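Local coordinates for oxidoreductase (Listeria innocua, PDB 3E18), which binds NAD and is probably a dehydrogenase of the GFO/IDH/MocA family, although its substrate and reaction are not established, at residues I259-A264 / N293-P298; I143-H148 / K242-T247; W163-A168 / L204-D209. One frame throughout, in Å; residues are numbered along the deposited sequence.

Contact 1: I259-A264 / N293-P298; sequences IVKPTA and NTLSLP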
loop_
_atom_site.group_PDB
_atom_site.type_symbol
_atom_site.label_atom_id
_atom_site.label_comp_id
_atom_site.label_asym_id
_atom_site.label_seq_id
_atom_site.Cartn_x
_atom_site.Cartn_y
_atom_site.Cartn_z
ATOM N N ILE A 259 -17.693 8.505 -3.566
ATOM C CA ILE A 259 -17.569 7.378 -4.464
ATOM C C ILE A 259 -17.504 7.930 -5.882
ATOM O O ILE A 259 -18.207 8.885 -6.203
ATOM C CB ILE A 259 -18.782 6.482 -4.298
ATOM C CG1 ILE A 259 -18.699 5.739 -2.961
ATOM C CG2 ILE A 259 -18.891 5.487 -5.450
ATOM C CD1 ILE A 259 -20.028 5.326 -2.447
ATOM N N VAL A 260 -16.643 7.346 -6.716
ATOM C CA VAL A 260 -16.581 7.670 -8.137
ATOM C C VAL A 260 -16.768 6.371 -8.937
ATOM O O VAL A 260 -16.104 5.385 -8.680
ATOM C CB VAL A 260 -15.271 8.419 -8.503
ATOM C CG1 VAL A 260 -15.252 8.790 -9.984
ATOM C CG2 VAL A 260 -15.151 9.721 -7.679
ATOM N N LYS A 261 -17.707 6.367 -9.873
ATOM C CA LYS A 261 -18.025 5.170 -10.655
ATOM C C LYS A 261 -17.916 5.479 -12.134
ATOM O O LYS A 261 -18.163 6.607 -12.532
ATOM C CB LYS A 261 -19.480 4.747 -10.390
ATOM C CG LYS A 261 -19.808 4.253 -8.974
ATOM C CD LYS A 261 -21.328 4.031 -8.779
ATOM C CE LYS A 261 -21.896 2.989 -9.751
ATOM N NZ LYS A 261 -21.337 1.647 -9.494
ATOM N N PRO A 262 -17.597 4.467 -12.971
ATOM C CA PRO A 262 -17.655 4.644 -14.419
ATOM C C PRO A 262 -19.102 4.703 -14.937
ATOM O O PRO A 262 -20.000 4.118 -14.330
ATOM C CB PRO A 262 -16.990 3.371 -14.952
ATOM C CG PRO A 262 -17.249 2.350 -13.897
ATOM C CD PRO A 262 -17.169 3.107 -12.595
ATOM N N THR A 263 -19.309 5.409 -16.048
ATOM C CA THR A 263 -20.585 5.379 -16.771
ATOM C C THR A 263 -20.423 4.516 -18.010
ATOM O O THR A 263 -19.302 4.117 -18.347
ATOM C CB THR A 263 -21.015 6.758 -17.259
ATOM O OG1 THR A 263 -20.177 7.168 -18.346
ATOM C CG2 THR A 263 -20.914 7.802 -16.157
ATOM N N ALA A 264 -21.533 4.264 -18.708
ATOM C CA ALA A 264 -21.513 3.541 -19.993
ATOM C C ALA A 264 -20.851 4.335 -21.130
ATOM O O ALA A 264 -20.589 3.781 -22.194
ATOM C CB ALA A 264 -22.925 3.139 -20.397
ATOM N N ASN A 293 -19.390 9.138 -12.786
ATOM C CA ASN A 293 -20.333 9.754 -11.858
ATOM C C ASN A 293 -19.726 9.857 -10.469
ATOM O O ASN A 293 -19.070 8.929 -10.008
ATOM C CB ASN A 293 -21.599 8.907 -11.749
ATOM C CG ASN A 293 -22.485 9.017 -12.968
ATOM O OD1 ASN A 293 -22.709 10.109 -13.492
ATOM N ND2 ASN A 293 -23.004 7.876 -13.427
ATOM N N THR A 294 -19.971 10.964 -9.784
ATOM C CA THR A 294 -19.527 11.097 -8.406
ATOM C C THR A 294 -20.723 11.076 -7.465
ATOM O O THR A 294 -21.692 11.819 -7.659
ATOM C CB THR A 294 -18.722 12.378 -8.216
ATOM O OG1 THR A 294 -17.601 12.339 -9.098
ATOM C CG2 THR A 294 -18.227 12.506 -6.789
ATOM N N LEU A 295 -20.642 10.212 -6.454
ATOM C CA LEU A 295 -21.737 9.965 -5.530
ATOM C C LEU A 295 -21.304 10.226 -4.095
ATOM O O LEU A 295 -20.125 10.129 -3.756
ATOM C CB LEU A 295 -22.207 8.511 -5.625
ATOM C CG LEU A 295 -22.891 7.917 -6.859
ATOM C CD1 LEU A 295 -21.965 7.749 -8.052
ATOM C CD2 LEU A 295 -23.440 6.561 -6.472
ATOM N N SER A 296 -22.277 10.532 -3.249
ATOM C CA SER A 296 -22.070 10.539 -1.808
ATOM C C SER A 296 -21.911 9.107 -1.329
ATOM O O SER A 296 -22.363 8.169 -2.001
ATOM C CB SER A 296 -23.254 11.199 -1.095
ATOM O OG SER A 296 -23.194 12.607 -1.229
ATOM N N LEU A 297 -21.231 8.947 -0.195
ATOM C CA LEU A 297 -21.204 7.688 0.542
ATOM C C LEU A 297 -22.616 7.328 0.994
ATOM O O LEU A 297 -23.366 8.215 1.397
ATOM C CB LEU A 297 -20.283 7.800 1.769
ATOM C CG LEU A 297 -18.793 8.037 1.484
ATOM C CD1 LEU A 297 -18.036 8.437 2.736
ATOM C CD2 LEU A 297 -18.182 6.791 0.885
ATOM N N PRO A 298 -22.979 6.027 0.943
ATOM C CA PRO A 298 -24.303 5.602 1.384
ATOM C C PRO A 298 -24.471 5.773 2.888
ATOM O O PRO A 298 -23.495 6.035 3.596
ATOM C CB PRO A 298 -24.341 4.106 1.040
ATOM C CG PRO A 298 -23.151 3.843 0.208
ATOM C CD PRO A 298 -22.161 4.887 0.496
#
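Ile259 and Leu295 form one hydrogen-bonded antiparallel pair and Lys261 and Asn293 the next, so that four backbone bonds join the strands. Ile259 N donates to Leu295 O at 2.9 Å, and Leu295 N returns a nearly straight bond (175°) to Ile259 O; Lys261 and Asn293 repeat the reciprocal pattern. Between them, Val260 and Thr294 make a non-hydrogen-bonded pair, where CA-H...O contacts run from Val260 CA to Asn293 O and from Thr294 CA to Ile259 O, each 3.4 Å.

Apolar contacts gather on the face bearing Ile259, Lys261, Asn293 and Leu295. With CG1 of Ile259 anti to its carbonyl carbon (chi1 -72°), that atom meets Leu297 CD2 at 4.0 Å. Ile259 CD1 lies 3.7 Å from Pro298 CD, the two side chains crossing at about a right angle. Leu295 turns its methyls to the aliphatic part of Lys261, CD1 lying 3.8 Å from Lys261 CD. On the other face, Val260 CG2 stands 3.9 Å from Thr294 OG1.

Beyond the paired residues, Thr263 CG2 packs against the amide of Asn293, 3.4 Å from ND2. The polar ends turn elsewhere: Lys261 NZ bonds Glu245 O and Thr142 O, and Thr263 OG1 bonds Glu290 O.

Strand 292-295 is the outermost strand of the large mixed sheet within this chain, and strand 257-262 links it to 246-250. Helix 129-140 lies against Ile259, Leu297 and Pro298, while Val260 and Pro262 pack on Ile234 and Phe233 of the second subunit.

Contact 2: I143-H148 / K242-T247; sequences IGEMFH and KGTEGT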
loop_
_atom_site.group_PDB
_atom_site.type_symbol
_atom_site.label_atom_id
_atom_site.label_comp_id
_atom_site.label_asym_id
_atom_site.label_seq_id
_atom_site.Cartn_x
_atom_site.Cartn_y
_atom_site.Cartn_z
ATOM N N ILE A 143 -20.088 -0.131 -5.526
ATOM C CA ILE A 143 -19.033 0.041 -6.517
ATOM C C ILE A 143 -18.798 -1.275 -7.255
ATOM O O ILE A 143 -17.676 -1.604 -7.628
ATOM C CB ILE A 143 -17.738 0.631 -5.920
ATOM C CG1 ILE A 143 -17.227 -0.195 -4.723
ATOM C CG2 ILE A 143 -17.974 2.073 -5.484
ATOM C CD1 ILE A 143 -15.887 0.282 -4.164
ATOM N N GLY A 144 -19.878 -2.014 -7.473
ATOM C CA GLY A 144 -19.801 -3.359 -8.058
ATOM C C GLY A 144 -19.290 -4.343 -7.018
ATOM O O GLY A 144 -19.527 -4.172 -5.815
ATOM N N GLU A 145 -18.571 -5.364 -7.480
ATOM C CA GLU A 145 -17.916 -6.335 -6.608
ATOM C C GLU A 145 -16.645 -5.736 -6.032
ATOM O O GLU A 145 -15.692 -5.461 -6.775
ATOM C CB GLU A 145 -17.582 -7.606 -7.396
ATOM C CG GLU A 145 -18.820 -8.282 -7.959
ATOM C CD GLU A 145 -18.535 -9.634 -8.593
ATOM O OE1 GLU A 145 -17.454 -9.805 -9.204
ATOM O OE2 GLU A 145 -19.408 -10.525 -8.489
ATOM N N MET A 146 -16.644 -5.516 -4.717
ATOM C CA MET A 146 -15.497 -4.941 -4.014
ATOM C C MET A 146 -14.436 -6.029 -3.933
ATOM O O MET A 146 -14.692 -7.090 -3.363
ATOM C CB MET A 146 -15.905 -4.473 -2.609
ATOM C CG MET A 146 -14.928 -3.524 -1.930
ATOM S SD MET A 146 -15.517 -2.937 -0.333
ATOM C CE MET A 146 -16.872 -1.886 -0.833
ATOM N N PHE A 147 -13.265 -5.782 -4.522
ATOM C CA PHE A 147 -12.214 -6.814 -4.593
ATOM C C PHE A 147 -10.926 -6.420 -3.877
ATOM O O PHE A 147 -10.022 -7.231 -3.730
ATOM C CB PHE A 147 -11.940 -7.258 -6.052
ATOM C CG PHE A 147 -11.394 -6.158 -6.964
ATOM C CD1 PHE A 147 -10.046 -5.809 -6.949
ATOM C CD2 PHE A 147 -12.234 -5.505 -7.863
ATOM C CE1 PHE A 147 -9.549 -4.803 -7.786
ATOM C CE2 PHE A 147 -11.748 -4.517 -8.709
ATOM C CZ PHE A 147 -10.406 -4.155 -8.665
ATOM N N HIS A 148 -10.835 -5.177 -3.413
ATOM C CA HIS A 148 -9.629 -4.744 -2.759
ATOM C C HIS A 148 -9.982 -3.673 -1.732
ATOM O O HIS A 148 -10.674 -2.730 -2.068
ATOM C CB HIS A 148 -8.605 -4.206 -3.772
ATOM C CG HIS A 148 -7.355 -3.685 -3.129
ATOM N ND1 HIS A 148 -6.385 -4.513 -2.608
ATOM C CD2 HIS A 148 -6.943 -2.418 -2.880
ATOM C CE1 HIS A 148 -5.423 -3.782 -2.076
ATOM N NE2 HIS A 148 -5.736 -2.507 -2.227
ATOM N N LYS A 242 -11.819 -0.614 -3.644
ATOM C CA LYS A 242 -11.880 -0.698 -5.086
ATOM C C LYS A 242 -12.794 -1.829 -5.476
ATOM O O LYS A 242 -12.739 -2.898 -4.875
ATOM C CB LYS A 242 -10.488 -0.988 -5.670
ATOM C CG LYS A 242 -9.473 0.147 -5.515
ATOM C CD LYS A 242 -8.125 -0.227 -6.157
ATOM C CE LYS A 242 -8.180 -0.098 -7.677
ATOM N NZ LYS A 242 -7.040 -0.847 -8.285
ATOM N N GLY A 243 -13.622 -1.586 -6.485
ATOM C CA GLY A 243 -14.538 -2.577 -7.008
ATOM C C GLY A 243 -14.555 -2.549 -8.514
ATOM O O GLY A 243 -13.964 -1.660 -9.121
ATOM N N THR A 244 -15.227 -3.529 -9.116
ATOM C CA THR A 244 -15.359 -3.626 -10.575
ATOM C C THR A 244 -16.082 -2.425 -11.223
ATOM O O THR A 244 -15.950 -2.184 -12.418
ATOM C CB THR A 244 -16.084 -4.922 -10.968
ATOM O OG1 THR A 244 -17.354 -4.968 -10.304
ATOM C CG2 THR A 244 -15.270 -6.131 -10.557
ATOM N N GLU A 245 -16.829 -1.665 -10.420
ATOM C CA GLU A 245 -17.614 -0.543 -10.914
ATOM C C GLU A 245 -17.435 0.682 -10.024
ATOM O O GLU A 245 -18.406 1.324 -9.656
ATOM C CB GLU A 245 -19.103 -0.913 -10.966
ATOM C CG GLU A 245 -19.452 -2.151 -11.839
ATOM C CD GLU A 245 -19.282 -1.916 -13.348
ATOM O OE1 GLU A 245 -19.154 -0.748 -13.792
ATOM O OE2 GLU A 245 -19.289 -2.919 -14.105
ATOM N N GLY A 246 -16.194 1.017 -9.704
ATOM C CA GLY A 246 -15.936 2.233 -8.944
ATOM C C GLY A 246 -14.924 2.080 -7.838
ATOM O O GLY A 246 -14.372 0.997 -7.625
ATOM N N THR A 247 -14.712 3.184 -7.128
ATOM C CA THR A 247 -13.728 3.302 -6.080
ATOM C C THR A 247 -14.387 4.189 -5.018
ATOM O O THR A 247 -15.135 5.104 -5.369
ATOM C CB THR A 247 -12.417 3.966 -6.630
ATOM O OG1 THR A 247 -11.921 3.212 -7.748
ATOM C CG2 THR A 247 -11.337 4.037 -5.575
#
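A classic beta bulge interrupts the antiparallel pairing of strands 146-154 and 239-243, with Phe147 and His148 both facing Lys242. Lys242 O accepts from Phe147 N at 3.0 Å, in the carbonyl plane, and takes a weak bond from His148 N; Lys242 N answers with a bond to His148 O. Next to the bulge, Met146 and Gly243 form a non-hydrogen-bonded pair with their CA atoms only 3.9 Å apart.

The Phe147 ring folds back over the other strand. Its CG lies between the backbone N and the carbonyl carbon (chi1 64°). At the far side of the ring, CE2 comes within 3.4 Å of Gly243 C. Lys242 O lies over one ring face, offset toward the rim, whereas Thr244 N is at the ring edge.

The turn between strands 239-243 and 246-250 is gripped by the loop before strand 146-154. Thr244 N binds Glu145 O at 3.1 Å, and Thr244 OG1 accepts Glu145 N at the same length. Glu245 N binds Ile143 O at 2.9 Å, approaching from 51° above the carbonyl plane. Glycines fit the tight places: a CB on Gly144 would clash with Thr244 OG1, and one on Gly243 with Ile143 O. The Ile143 side chain packs on the backbone flanking the turn, CD1 3.7 Å from Gly243 N and CG2 3.8 Å from Thr247 N.

Lys242 NZ bonds Thr231 of the second subunit, and His148 ND1 bonds Thr223. The arrangement is that of a bulged antiparallel strand pair, here beside a tight hairpin closed by Gly243 N to Gly246 O, within the sheet of the C-terminal domain.

Contact 3: W163-A168 / L204-D209; sequences WRHLKA and LGDEVD. With NAD (nicotinamide-adenine-dinucleotide), chain E.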
loop_
_atom_site.group_PDB
_atom_site.type_symbol
_atom_site.label_atom_id
_atom_site.label_comp_id
_atom_site.label_asym_id
_atom_site.label_seq_id
_atom_site.Cartn_x
_atom_site.Cartn_y
_atom_site.Cartn_z
ATOM N N TRP A 163 1.487 -0.449 30.146
ATOM C CA TRP A 163 1.691 -1.875 29.855
ATOM C C TRP A 163 1.681 -2.247 28.366
ATOM O O TRP A 163 2.178 -3.306 27.978
ATOM C CB TRP A 163 0.654 -2.707 30.614
ATOM C CG TRP A 163 -0.780 -2.397 30.242
ATOM C CD1 TRP A 163 -1.625 -1.514 30.864
ATOM C CD2 TRP A 163 -1.528 -2.973 29.159
ATOM N NE1 TRP A 163 -2.848 -1.508 30.235
ATOM C CE2 TRP A 163 -2.817 -2.398 29.190
ATOM C CE3 TRP A 163 -1.233 -3.927 28.172
ATOM C CZ2 TRP A 163 -3.812 -2.745 28.273
ATOM C CZ3 TRP A 163 -2.219 -4.266 27.256
ATOM C CH2 TRP A 163 -3.493 -3.679 27.312
ATOM N N ARG A 164 1.085 -1.382 27.546
ATOM C CA ARG A 164 1.078 -1.531 26.089
ATOM C C ARG A 164 2.451 -1.401 25.416
ATOM O O ARG A 164 2.592 -1.735 24.238
ATOM C CB ARG A 164 0.115 -0.524 25.466
ATOM C CG ARG A 164 -1.330 -0.985 25.439
ATOM C CD ARG A 164 -2.197 0.065 24.763
ATOM N NE ARG A 164 -3.626 -0.151 24.983
ATOM C CZ ARG A 164 -4.290 0.266 26.061
ATOM N NH1 ARG A 164 -3.666 0.912 27.040
ATOM N NH2 ARG A 164 -5.585 0.024 26.164
ATOM N N HIS A 165 3.451 -0.910 26.152
ATOM C CA HIS A 165 4.828 -0.848 25.641
ATOM C C HIS A 165 5.591 -2.163 25.784
ATOM O O HIS A 165 6.719 -2.277 25.290
ATOM C CB HIS A 165 5.626 0.254 26.351
ATOM C CG HIS A 165 5.182 1.643 26.018
ATOM N ND1 HIS A 165 5.920 2.493 25.220
ATOM C CD2 HIS A 165 4.078 2.335 26.383
ATOM C CE1 HIS A 165 5.290 3.649 25.107
ATOM N NE2 HIS A 165 4.169 3.578 25.804
ATOM N N LEU A 166 4.992 -3.149 26.460
ATOM C CA LEU A 166 5.719 -4.348 26.885
ATOM C C LEU A 166 5.190 -5.622 26.252
ATOM O O LEU A 166 3.973 -5.830 26.198
ATOM C CB LEU A 166 5.673 -4.471 28.410
ATOM C CG LEU A 166 6.348 -3.307 29.147
ATOM C CD1 LEU A 166 5.852 -3.187 30.573
ATOM C CD2 LEU A 166 7.865 -3.457 29.094
ATOM N N LYS A 167 6.105 -6.477 25.793
ATOM C CA LYS A 167 5.750 -7.774 25.192
ATOM C C LYS A 167 5.024 -8.702 26.162
ATOM O O LYS A 167 4.170 -9.504 25.748
ATOM C CB LYS A 167 6.998 -8.506 24.686
ATOM C CG LYS A 167 7.455 -8.128 23.296
ATOM C CD LYS A 167 8.239 -9.278 22.651
ATOM C CE LYS A 167 8.848 -8.875 21.301
ATOM N NZ LYS A 167 7.847 -8.343 20.314
ATOM N N ALA A 168 5.384 -8.595 27.444
ATOM C CA ALA A 168 4.860 -9.460 28.507
ATOM C C ALA A 168 3.350 -9.333 28.645
ATOM O O ALA A 168 2.666 -10.318 28.911
ATOM C CB ALA A 168 5.528 -9.129 29.843
ATOM N N LEU A 204 9.854 3.857 16.948
ATOM C CA LEU A 204 9.915 4.499 18.258
ATOM C C LEU A 204 10.961 3.867 19.179
ATOM O O LEU A 204 11.345 4.459 20.192
ATOM C CB LEU A 204 8.535 4.528 18.916
ATOM C CG LEU A 204 7.535 5.487 18.262
ATOM C CD1 LEU A 204 6.253 5.541 19.049
ATOM C CD2 LEU A 204 8.113 6.884 18.096
ATOM N N GLY A 205 11.420 2.673 18.821
ATOM C CA GLY A 205 12.486 2.002 19.562
ATOM C C GLY A 205 12.032 1.158 20.739
ATOM O O GLY A 205 12.855 0.756 21.561
ATOM N N ASP A 206 10.731 0.875 20.811
ATOM C CA ASP A 206 10.173 0.016 21.857
ATOM C C ASP A 206 10.395 -1.451 21.548
ATOM O O ASP A 206 10.756 -1.809 20.421
ATOM C CB ASP A 206 8.677 0.284 22.041
ATOM C CG ASP A 206 8.406 1.525 22.852
ATOM O OD1 ASP A 206 8.934 1.632 23.980
ATOM O OD2 ASP A 206 7.657 2.396 22.362
ATOM N N GLU A 207 10.169 -2.305 22.546
ATOM C CA GLU A 207 10.293 -3.761 22.357
ATOM C C GLU A 207 9.090 -4.342 21.611
ATOM O O GLU A 207 9.146 -5.467 21.084
ATOM C CB GLU A 207 10.518 -4.478 23.700
ATOM C CG GLU A 207 9.391 -4.293 24.719
ATOM C CD GLU A 207 9.655 -5.008 26.035
ATOM O OE1 GLU A 207 10.500 -4.518 26.824
ATOM O OE2 GLU A 207 9.005 -6.047 26.285
ATOM N N VAL A 208 8.013 -3.561 21.555
ATOM C CA VAL A 208 6.815 -3.897 20.776
ATOM C C VAL A 208 6.649 -2.963 19.574
ATOM O O VAL A 208 7.198 -1.861 19.548
ATOM C CB VAL A 208 5.526 -3.822 21.627
ATOM C CG1 VAL A 208 5.589 -4.818 22.780
ATOM C CG2 VAL A 208 5.283 -2.398 22.151
ATOM N N ASP A 209 5.884 -3.430 18.590
ATOM C CA ASP A 209 5.615 -2.681 17.363
ATOM C C ASP A 209 4.787 -1.423 17.607
ATOM O O ASP A 209 3.830 -1.444 18.382
ATOM C CB ASP A 209 4.909 -3.584 16.352
ATOM C CG ASP A 209 3.517 -4.010 16.810
ATOM O OD1 ASP A 209 3.405 -4.931 17.648
ATOM O OD2 ASP A 209 2.531 -3.426 16.317
HETATM P PA NAD E . -5.704 0.133 31.957
HETATM O O1A NAD E . -6.194 1.523 31.814
HETATM O O2A NAD E . -4.273 0.028 32.290
HETATM O O5B NAD E . -6.594 -0.652 33.039
HETATM C C5B NAD E . -6.415 -2.013 33.363
HETATM C C4B NAD E . -6.889 -2.199 34.801
HETATM O O4B NAD E . -6.866 -3.566 35.168
HETATM C C3B NAD E . -5.981 -1.456 35.777
HETATM O O3B NAD E . -6.771 -0.625 36.595
HETATM C C2B NAD E . -5.334 -2.561 36.587
HETATM O O2B NAD E . -5.087 -2.187 37.923
HETATM C C1B NAD E . -6.350 -3.683 36.478
HETATM N N9A NAD E . -5.771 -5.022 36.667
HETATM C C8A NAD E . -4.538 -5.470 36.259
HETATM N N7A NAD E . -4.411 -6.769 36.622
HETATM C C5A NAD E . -5.546 -7.146 37.259
HETATM C C6A NAD E . -5.941 -8.346 37.840
HETATM N N6A NAD E . -5.197 -9.436 37.662
HETATM N N1A NAD E . -7.191 -8.433 38.436
HETATM C C2A NAD E . -8.038 -7.343 38.461
HETATM N N3A NAD E . -7.636 -6.156 37.884
HETATM C C4A NAD E . -6.410 -6.058 37.295
HETATM O O3 NAD E . -6.003 -0.671 30.582
HETATM P PN NAD E . -7.151 -0.301 29.539
HETATM O O1N NAD E . -6.621 0.658 28.533
HETATM O O2N NAD E . -8.427 -0.024 30.238
HETATM O O5D NAD E . -7.312 -1.717 28.738
HETATM C C5D NAD E . -7.693 -2.918 29.373
HETATM C C4D NAD E . -8.206 -3.923 28.317
HETATM O O4D NAD E . -9.184 -3.304 27.500
HETATM C C3D NAD E . -7.123 -4.401 27.366
HETATM O O3D NAD E . -7.391 -5.744 26.988
HETATM C C2D NAD E . -7.275 -3.534 26.133
HETATM O O2D NAD E . -6.887 -4.249 24.982
HETATM C C1D NAD E . -8.774 -3.267 26.134
HETATM N N1N NAD E . -9.207 -2.012 25.464
HETATM C C2N NAD E . -10.137 -2.138 24.471
HETATM C C3N NAD E . -10.624 -1.035 23.777
HETATM C C7N NAD E . -11.802 -1.220 22.871
HETATM O O7N NAD E . -12.172 -0.173 22.014
HETATM N N7N NAD E . -12.494 -2.363 22.893
HETATM C C4N NAD E . -10.174 0.246 24.128
HETATM C C5N NAD E . -9.235 0.378 25.155
HETATM C C6N NAD E . -8.765 -0.759 25.823
HETATM O O HOH W 1 9.655 -0.975 25.215
HETATM O O HOH W 2 8.072 -7.494 28.471
#
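Val208 lays its two methyl groups over the backbone of the opposite loop. CG1, anti to the carbonyl carbon (chi1 -61°), meets Lys167 N at 3.5 Å; CG2 lies the same distance from both Arg164 O and His165 O. Lys167 slides past Val208 in the opposite direction, and its NZ reaches Glu207 O in a weak bond.

Glu207 reaches across to the backbone of Lys167. Its chain runs extended to CD, and OE2 accepts from Lys167 N at 3.0 Å in a fairly straight bond, which meets the oxygen on the anti side, 33° out of the carboxylate plane. A water bonded to Ala168 N donates a second bond to OE2, while OE1 touches Leu166 CD2.

His165 meets Asp206 with ring and carboxylate planes 79° apart. ND1 points at OD1, which lies in the ring plane at the edge, but at 3.4 Å the bond is weak. A second water ties the loops together by donating to His165 O and Asp206 OD1 and accepting from Glu207 N.

The preceding residues reach the cofactor. Trp163 NE1 donates to the NAD phosphate oxygen O2A at 2.9 Å and less closely to the bridging O3, while Arg164 NH2 grips O1N at 2.7 Å. Trp163 CZ2 sits over the centre of the Arg164 guanidinium, 3.7 Å above its plane. The positive charge of Arg164 would be expected to help offset the negative charge of the diphosphate, while the other end of the loop is tied to 204-209 through Val208 packing as well as carboxylates, backbone groups and water.

In the fold
Contacts 1 and 2 are neighbours in one mixed sheet, their centres 11 Å apart, whereas contact 3 belongs to loops at the cofactor side. Strands 246-250 and 257-262 run side by side and join the first two: Val260 N lies 3.0 Å from Thr247 O, a probable hydrogen bond, and Ile259 CG2 packs on Ile143 CG2 at 3.5 Å. Contacts 1 and 2 both touch the second subunit, and contact 3 meets it through Leu204. Contact 3 lies within the chain span between the two segments of contact 2, yet their centres are 37 Å apart, and those of contacts 1 and 3 are 43 Å apart. Among the three, contact 3 alone holds NAD-binding residues.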